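Local coordinates for SusD-like carbohydrate binding protein (Bacteroides vulgatus, PDB 3LEW), which probably binds glycans at the bacterial outer membrane as a member of the SusD family of nutrient-binding proteins, at residues Y129-A133 with C148-Y152; F138-K142 with L214-Q218; P144-C148 with Y484-L490. All blocks are in the same frame, centred on the assembly; numbering follows the deposited sequence. Where two conformers were deposited one is given.

All three contacts gather round the chain that leaves helix 111-135 and runs through the loop into strand 147-149. Contact 1 packs the end of that helix against the strand and the residues after it, contact 2 sets the intervening loop against the end of helix 202-215, and contact 3 lays the start of the strand against segment 484-490. Centres of contacts 1 and 2 lie about 14 Å apart, 1 and 3 about 12 Å, 2 and 3 about 16 Å. Contacts 1 and 3 share Cys148, which touches the partner segment only in contact 1. Pentaethylene glycol, probably from the crystallisation liquor, lies about 3 Å from the Tyr152 side chain (contact 1) and about 4 Å from that of Arg217 (contact 2).

Contact 1: residues Y129-A133 with C148-Y152; sequences YLHLA and CAPIY
A classic beta bulge, with Cys148 and Ala149 both facing Ser168, lies against the last turns of helix 111-135 in the helical part of this SusD-like protein. Residues 129-133 are helical throughout, with Ala133 N bonded to Tyr129 O at 2.8 Å. The segment 148-152 starts as a weakly bonded strand and continues as extended loop. The two run in opposite senses: CA distances are 6.5 Å for Ala133 to Cys148, 6.8 Å for Leu132 to Ala149 and 8.1 Å for Tyr129 to Ile151. At the close end Cys148 and Ala149 are small enough to lie against the helix. Cys148 (chi1 t) brings SG to 3.6 Å from Leu132 O and 3.8 Å from Ala133 CA, while Leu132 (m, t) sets CD2 4.2 Å from Ala149 CB. At the wider end the long Tyr129 (chi1 m) spans the gap, its CZ 4.0 Å from Ile151 CG2, and its OH donates a hydrogen bond to Tyr152 O at 2.7 Å. Ile94 of helix 81-103 packs on Tyr129, and Tyr91 of the same helix on Leu132 and Ala149. The hydroxyl of Tyr152 is hydrogen-bonded to a pentaethylene glycol, probably from the crystallisation liquor. In a mainly apolar, buried contact the Tyr129 hydroxyl, together with Asn98 ND2, satisfies the Tyr152 carbonyl, so that a polar backbone atom is not buried without a partner.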
loop_
_atom_site.group_PDB
_atom_site.type_symbol
_atom_site.label_atom_id
_atom_site.label_comp_id
_atom_site.label_asym_id
_atom_site.label_seq_id
_atom_site.Cartn_x
_atom_site.Cartn_y
_atom_site.Cartn_z
ATOM N N TYR A 129 -5.913 10.784 5.314
ATOM C CA TYR A 129 -4.808 11.731 5.701
ATOM C C TYR A 129 -3.459 10.999 5.848
ATOM O O TYR A 129 -2.395 11.571 5.579
ATOM C CB TYR A 129 -5.151 12.569 6.926
ATOM C CG TYR A 129 -6.117 13.688 6.603
ATOM C CD1 TYR A 129 -5.808 14.654 5.656
ATOM C CD2 TYR A 129 -7.383 13.748 7.208
ATOM C CE1 TYR A 129 -6.704 15.654 5.305
ATOM C CE2 TYR A 129 -8.290 14.770 6.880
ATOM C CZ TYR A 129 -7.955 15.703 5.896
ATOM O OH TYR A 129 -8.836 16.703 5.514
ATOM N N LEU A 130 -3.476 9.721 6.259
ATOM C CA LEU A 130 -2.246 8.920 6.292
ATOM C C LEU A 130 -1.672 8.746 4.879
ATOM O O LEU A 130 -0.464 8.835 4.651
ATOM C CB LEU A 130 -2.470 7.557 6.929
ATOM C CG LEU A 130 -1.313 6.562 6.929
ATOM C CD1 LEU A 130 -0.124 7.178 7.679
ATOM C CD2 LEU A 130 -1.716 5.228 7.577
ATOM N N HIS A 131 -2.544 8.500 3.907
ATOM C CA HIS A 131 -2.123 8.459 2.506
ATOM C C HIS A 131 -1.417 9.747 2.060
ATOM O O HIS A 131 -0.304 9.725 1.488
ATOM C CB HIS A 131 -3.313 8.214 1.605
ATOM C CG HIS A 131 -2.969 8.271 0.144
ATOM N ND1 HIS A 131 -2.149 7.340 -0.470
ATOM C CD2 HIS A 131 -3.345 9.142 -0.825
ATOM C CE1 HIS A 131 -2.005 7.659 -1.750
ATOM N NE2 HIS A 131 -2.737 8.738 -1.997
ATOM N N LEU A 132 -2.047 10.881 2.365
ATOM C CA LEU A 132 -1.488 12.174 1.995
ATOM C C LEU A 132 -0.152 12.391 2.691
ATOM O O LEU A 132 0.861 12.724 2.018
ATOM C CB LEU A 132 -2.489 13.300 2.285
ATOM C CG LEU A 132 -3.729 13.316 1.378
ATOM C CD1 LEU A 132 -4.889 14.208 1.970
ATOM C CD2 LEU A 132 -3.398 13.763 -0.050
ATOM N N ALA A 133 -0.096 12.156 4.009
ATOM C CA ALA A 133 1.112 12.398 4.780
ATOM C C ALA A 133 2.298 11.548 4.321
ATOM O O ALA A 133 3.422 12.011 4.286
ATOM C CB ALA A 133 0.857 12.130 6.267
ATOM N N CYS A 148 2.639 19.705 2.848
ATOM C CA CYS A 148 2.031 18.411 2.526
ATOM C C CYS A 148 0.726 18.619 1.736
ATOM O O CYS A 148 0.734 18.525 0.510
ATOM C CB CYS A 148 1.831 17.600 3.786
ATOM S SG CYS A 148 1.153 15.951 3.482
ATOM N N ALA A 149 -0.371 18.953 2.417
ATOM C CA ALA A 149 -1.690 18.995 1.766
ATOM C C ALA A 149 -2.669 19.734 2.689
ATOM O O ALA A 149 -2.448 19.793 3.886
ATOM C CB ALA A 149 -2.189 17.544 1.457
ATOM N N PRO A 150 -3.737 20.292 2.127
ATOM C CA PRO A 150 -4.753 20.969 2.949
ATOM C C PRO A 150 -5.552 19.981 3.778
ATOM O O PRO A 150 -5.782 18.837 3.335
ATOM C CB PRO A 150 -5.649 21.671 1.917
ATOM C CG PRO A 150 -5.121 21.318 0.566
ATOM C CD PRO A 150 -3.976 20.413 0.670
ATOM N N ILE A 151 -5.965 20.421 4.958
ATOM C CA ILE A 151 -6.773 19.607 5.863
ATOM C C ILE A 151 -8.149 20.190 5.944
ATOM O O ILE A 151 -8.297 21.360 6.290
ATOM C CB ILE A 151 -6.153 19.570 7.278
ATOM C CG1 ILE A 151 -4.798 18.876 7.219
ATOM C CG2 ILE A 151 -7.090 18.846 8.261
ATOM C CD1 ILE A 151 -4.033 18.844 8.539
ATOM N N TYR A 152 -9.161 19.387 5.612
ATOM C CA TYR A 152 -10.556 19.770 5.803
ATOM C C TYR A 152 -11.218 18.823 6.774
ATOM O O TYR A 152 -11.078 17.569 6.656
ATOM C CB TYR A 152 -11.344 19.711 4.479
ATOM C CG TYR A 152 -10.734 20.547 3.412
ATOM C CD1 TYR A 152 -10.886 21.904 3.413
ATOM C CD2 TYR A 152 -9.937 19.972 2.412
ATOM C CE1 TYR A 152 -10.283 22.703 2.432
ATOM C CE2 TYR A 152 -9.355 20.749 1.439
ATOM C CZ TYR A 152 -9.511 22.106 1.461
ATOM O OH TYR A 152 -8.904 22.896 0.498
#

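Contact 2: residues F138-K142 with L214-Q218; sequences FAIDK and LYARQ
Segment 214-218 carries the end of helix 202-215 and the tight turn into the next helix, and it meets a loop, 138-142, that has no regular structure but turns back on itself through Lys142 N to Ala139 O (2.9 Å). Leu214 O accepts Arg217 N at 3.0 Å. Tyr215 O takes a hydrogen bond from water 1 (2.7 Å), which in turn accepts one from Ile140 N (3.0 Å). Ala216 turns its small CB away, onto Tyr174 and Ile178, and offers its backbone instead: its CA is 6.4 Å from Ile140 CA and its O 3.8 Å from Ile140 CG2. Arg217 leaves the helix with positive phi (66°) in a Schellman motif; its CD lies 3.5 Å from Ile140 CG2, and Asp141 OD2 sits over one guanidinium face, 3.4 Å from NE, a salt bridge of charges alone. Gln218 is the N-cap of helix 219-232. Helix 170-187 touches both segments, Ser171 meeting Ile140 as Tyr174 and Ile178 meet Ala216, while His359 of helix 346-359 meets Arg217.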
loop_
_atom_site.group_PDB
_atom_site.type_symbol
_atom_site.label_atom_id
_atom_site.label_comp_id
_atom_site.label_asym_id
_atom_site.label_seq_id
_atom_site.Cartn_x
_atom_site.Cartn_y
_atom_site.Cartn_z
ATOM N N PHE A 138 8.476 14.310 1.953
ATOM C CA PHE A 138 9.559 13.490 2.498
ATOM C C PHE A 138 9.305 13.204 3.989
ATOM O O PHE A 138 8.351 13.746 4.613
ATOM C CB PHE A 138 10.940 14.153 2.292
ATOM C CG PHE A 138 11.287 14.362 0.848
ATOM C CD1 PHE A 138 11.354 13.273 -0.019
ATOM C CD2 PHE A 138 11.526 15.632 0.351
ATOM C CE1 PHE A 138 11.692 13.438 -1.346
ATOM C CE2 PHE A 138 11.844 15.824 -0.987
ATOM C CZ PHE A 138 11.953 14.713 -1.830
ATOM N N ALA A 139 10.098 12.287 4.524
ATOM C CA ALA A 139 9.928 11.790 5.913
ATOM C C ALA A 139 9.741 12.935 6.907
ATOM O O ALA A 139 10.329 14.027 6.770
ATOM C CB ALA A 139 11.113 10.939 6.319
ATOM N N ILE A 140 8.954 12.654 7.939
ATOM C CA ILE A 140 8.681 13.634 8.982
ATOM C C ILE A 140 9.963 14.110 9.690
ATOM O O ILE A 140 10.011 15.237 10.188
ATOM C CB ILE A 140 7.613 13.041 9.949
ATOM C CG1 ILE A 140 7.015 14.126 10.808
ATOM C CG2 ILE A 140 8.203 11.932 10.814
ATOM C CD1 ILE A 140 5.848 13.653 11.712
ATOM N N ASP A 141 11.007 13.278 9.742
ATOM C CA ASP A 141 12.264 13.684 10.360
ATOM C C ASP A 141 13.263 14.272 9.366
ATOM O O ASP A 141 14.299 14.759 9.770
ATOM C CB ASP A 141 12.917 12.559 11.189
ATOM C CG ASP A 141 13.329 11.357 10.363
ATOM O OD1 ASP A 141 12.637 11.021 9.388
ATOM O OD2 ASP A 141 14.353 10.726 10.735
ATOM N N LYS A 142 12.911 14.290 8.085
ATOM C CA LYS A 142 13.711 14.954 7.067
ATOM C C LYS A 142 13.394 16.449 7.153
ATOM O O LYS A 142 14.286 17.263 7.325
ATOM C CB LYS A 142 13.373 14.388 5.704
ATOM C CG LYS A 142 14.244 14.850 4.572
ATOM C CD LYS A 142 13.798 16.137 3.920
ATOM C CE LYS A 142 14.367 16.269 2.480
ATOM N NZ LYS A 142 14.195 17.695 1.984
ATOM N N LEU A 214 3.725 4.434 13.397
ATOM C CA LEU A 214 5.054 4.078 12.900
ATOM C C LEU A 214 5.592 5.109 11.897
ATOM O O LEU A 214 6.751 5.556 12.001
ATOM C CB LEU A 214 5.052 2.675 12.274
ATOM C CG LEU A 214 6.450 2.171 11.872
ATOM C CD1 LEU A 214 7.156 1.630 13.137
ATOM C CD2 LEU A 214 6.359 1.052 10.785
ATOM N N TYR A 215 4.780 5.448 10.886
ATOM C CA TYR A 215 5.216 6.357 9.854
ATOM C C TYR A 215 5.510 7.758 10.378
ATOM O O TYR A 215 6.433 8.411 9.896
ATOM C CB TYR A 215 4.166 6.431 8.748
ATOM C CG TYR A 215 3.939 5.166 7.943
ATOM C CD1 TYR A 215 4.593 3.964 8.214
ATOM C CD2 TYR A 215 3.040 5.179 6.884
ATOM C CE1 TYR A 215 4.360 2.840 7.451
ATOM C CE2 TYR A 215 2.831 4.051 6.129
ATOM C CZ TYR A 215 3.480 2.893 6.403
ATOM O OH TYR A 215 3.201 1.755 5.660
ATOM N N ALA A 216 4.763 8.171 11.399
ATOM C CA ALA A 216 4.957 9.437 12.101
ATOM C C ALA A 216 6.100 9.444 13.133
ATOM O O ALA A 216 6.346 10.475 13.775
ATOM C CB ALA A 216 3.616 9.868 12.791
ATOM N N ARG A 217 6.768 8.298 13.316
ATOM C CA ARG A 217 7.869 8.133 14.275
ATOM C C ARG A 217 7.451 8.266 15.740
ATOM O O ARG A 217 8.250 8.692 16.599
ATOM C CB ARG A 217 9.058 9.067 13.900
ATOM C CG ARG A 217 9.399 8.947 12.438
ATOM C CD ARG A 217 10.675 9.751 12.025
ATOM N NE ARG A 217 11.912 9.159 12.538
ATOM C CZ ARG A 217 12.567 8.151 11.973
ATOM N NH1 ARG A 217 12.120 7.595 10.875
ATOM N NH2 ARG A 217 13.688 7.682 12.531
ATOM N N GLN A 218 6.178 7.917 16.004
ATOM C CA GLN A 218 5.599 7.848 17.347
ATOM C C GLN A 218 5.734 6.406 17.838
ATOM O O GLN A 218 4.769 5.627 17.834
ATOM C CB GLN A 218 4.123 8.262 17.291
ATOM C CG GLN A 218 3.951 9.746 16.982
ATOM C CD GLN A 218 4.417 10.623 18.116
ATOM O OE1 GLN A 218 4.424 10.212 19.261
ATOM N NE2 GLN A 218 4.827 11.831 17.800
HETATM O O HOH W 1 7.750 9.889 8.045
#

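Contact 3: residues P144-C148 with Y484-L490; sequences PDAVC and YKDHPKL
Van der Waals packing dominates, and Val147 is its centre. Val147 CA lies 5.0 Å from His487 CA. The beta-branched side chain of Val147 (chi1 p) is compact enough to fit the bend of segment 484-490: its CG2 is 4.1 Å from Tyr484 CD1, at the ring edge. The Val147 methyls also lie against backbone carbonyls, CG2 3.6 Å from His487 O and CG1 3.5 Å from Pro488 O. Val147 CB and His487 CB are 3.8 Å apart. Leu490 (m, t) reaches back to put CD2 4.5 Å from Ala146 CB. The polar link is made by water 2, which accepts from Val147 N (3.0 Å) and donates to Pro488 O (2.6 Å). The polar ends of Tyr484 and Lys489 instead both go to Glu477 of helix 474-479. Ala146 and Cys148 bond through their backbones to Val170 and Ser168, so the contact joins the edge of a two-stranded antiparallel sheet to an irregular C-terminal segment, by side-chain packing and a bridging water.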
loop_
_atom_site.group_PDB
_atom_site.type_symbol
_atom_site.label_atom_id
_atom_site.label_comp_id
_atom_site.label_asym_id
_atom_site.label_seq_id
_atom_site.Cartn_x
_atom_site.Cartn_y
_atom_site.Cartn_z
ATOM N N PRO A 144 10.122 18.292 9.230
ATOM C CA PRO A 144 8.757 18.196 9.759
ATOM C C PRO A 144 7.791 19.305 9.388
ATOM O O PRO A 144 6.587 19.140 9.538
ATOM C CB PRO A 144 8.959 18.180 11.290
ATOM C CG PRO A 144 10.299 18.704 11.518
ATOM C CD PRO A 144 11.127 18.433 10.302
ATOM N N ASP A 145 8.306 20.443 8.951
ATOM C CA ASP A 145 7.471 21.580 8.639
ATOM C C ASP A 145 7.233 21.695 7.131
ATOM O O ASP A 145 6.653 22.664 6.677
ATOM C CB ASP A 145 8.125 22.824 9.183
ATOM C CG ASP A 145 8.198 22.811 10.712
ATOM O OD1 ASP A 145 7.262 22.286 11.360
ATOM O OD2 ASP A 145 9.185 23.313 11.276
ATOM N N ALA A 146 7.692 20.721 6.358
ATOM C CA ALA A 146 7.514 20.772 4.905
ATOM C C ALA A 146 6.056 20.766 4.499
ATOM O O ALA A 146 5.230 20.094 5.128
ATOM C CB ALA A 146 8.224 19.525 4.220
ATOM N N VAL A 147 5.751 21.393 3.372
ATOM C CA VAL A 147 4.398 21.385 2.876
ATOM C C VAL A 147 3.916 19.961 2.602
ATOM O O VAL A 147 4.686 19.109 2.139
ATOM C CB VAL A 147 4.293 22.231 1.599
ATOM C CG1 VAL A 147 5.056 21.555 0.441
ATOM C CG2 VAL A 147 2.838 22.499 1.272
ATOM N N CYS A 148 2.639 19.705 2.848
ATOM C CA CYS A 148 2.031 18.411 2.526
ATOM C C CYS A 148 0.726 18.619 1.736
ATOM O O CYS A 148 0.734 18.525 0.510
ATOM C CB CYS A 148 1.831 17.600 3.786
ATOM S SG CYS A 148 1.153 15.951 3.482
ATOM N N TYR A 484 0.123 27.632 -0.828
ATOM C CA TYR A 484 1.488 27.630 -0.295
ATOM C C TYR A 484 1.732 28.798 0.650
ATOM O O TYR A 484 2.881 29.207 0.862
ATOM C CB TYR A 484 2.512 27.684 -1.445
ATOM C CG TYR A 484 2.446 26.474 -2.339
ATOM C CD1 TYR A 484 2.710 25.214 -1.832
ATOM C CD2 TYR A 484 2.070 26.574 -3.684
ATOM C CE1 TYR A 484 2.636 24.073 -2.642
ATOM C CE2 TYR A 484 1.987 25.431 -4.514
ATOM C CZ TYR A 484 2.257 24.201 -3.987
ATOM O OH TYR A 484 2.195 23.074 -4.802
ATOM N N LYS A 485 0.662 29.356 1.194
ATOM C CA LYS A 485 0.783 30.503 2.065
ATOM C C LYS A 485 1.582 30.233 3.355
ATOM O O LYS A 485 2.392 31.097 3.763
ATOM C CB LYS A 485 -0.594 31.027 2.432
ATOM C CG LYS A 485 -0.570 32.363 3.134
ATOM C CD LYS A 485 -1.993 32.741 3.586
ATOM C CE LYS A 485 -2.020 34.067 4.352
ATOM N NZ LYS A 485 -3.358 34.299 4.999
ATOM N N ASP A 486 1.335 29.100 3.995
ATOM C CA ASP A 486 1.936 28.794 5.292
ATOM C C ASP A 486 3.230 27.983 5.138
ATOM O O ASP A 486 4.161 28.124 5.949
ATOM C CB ASP A 486 0.956 28.060 6.192
ATOM C CG ASP A 486 -0.227 28.914 6.598
ATOM O OD1 ASP A 486 -0.118 30.150 6.602
ATOM O OD2 ASP A 486 -1.267 28.334 6.910
ATOM N N HIS A 487 3.265 27.118 4.123
ATOM C CA HIS A 487 4.419 26.241 3.862
ATOM C C HIS A 487 4.707 26.290 2.374
ATOM O O HIS A 487 3.860 25.935 1.564
ATOM C CB HIS A 487 4.093 24.825 4.318
ATOM C CG HIS A 487 3.706 24.756 5.760
ATOM N ND1 HIS A 487 4.614 24.979 6.783
ATOM C CD2 HIS A 487 2.495 24.572 6.356
ATOM C CE1 HIS A 487 3.975 24.920 7.945
ATOM N NE2 HIS A 487 2.690 24.679 7.714
ATOM N N PRO A 488 5.920 26.720 1.993
ATOM C CA PRO A 488 6.181 26.897 0.580
ATOM C C PRO A 488 6.363 25.600 -0.221
ATOM O O PRO A 488 6.772 24.572 0.309
ATOM C CB PRO A 488 7.511 27.662 0.563
ATOM C CG PRO A 488 8.201 27.207 1.830
ATOM C CD PRO A 488 7.048 27.177 2.830
ATOM N N LYS A 489 6.057 25.691 -1.507
ATOM C CA LYS A 489 6.280 24.616 -2.423
ATOM C C LYS A 489 7.775 24.284 -2.387
ATOM O O LYS A 489 8.623 25.180 -2.296
ATOM C CB LYS A 489 5.872 25.067 -3.851
ATOM C CG LYS A 489 6.033 24.031 -4.932
ATOM C CD LYS A 489 5.419 24.537 -6.245
ATOM C CE LYS A 489 5.447 23.521 -7.333
ATOM N NZ LYS A 489 4.721 24.014 -8.525
ATOM N N LEU A 490 8.103 23.006 -2.458
ATOM C CA LEU A 490 9.511 22.598 -2.377
ATOM C C LEU A 490 10.305 23.200 -3.532
ATOM O O LEU A 490 9.841 23.189 -4.706
ATOM C CB LEU A 490 9.634 21.070 -2.389
ATOM C CG LEU A 490 9.038 20.276 -1.242
ATOM C CD1 LEU A 490 9.427 18.787 -1.417
ATOM C CD2 LEU A 490 9.487 20.813 0.151
HETATM O O HOH W 2 7.595 23.545 2.528
#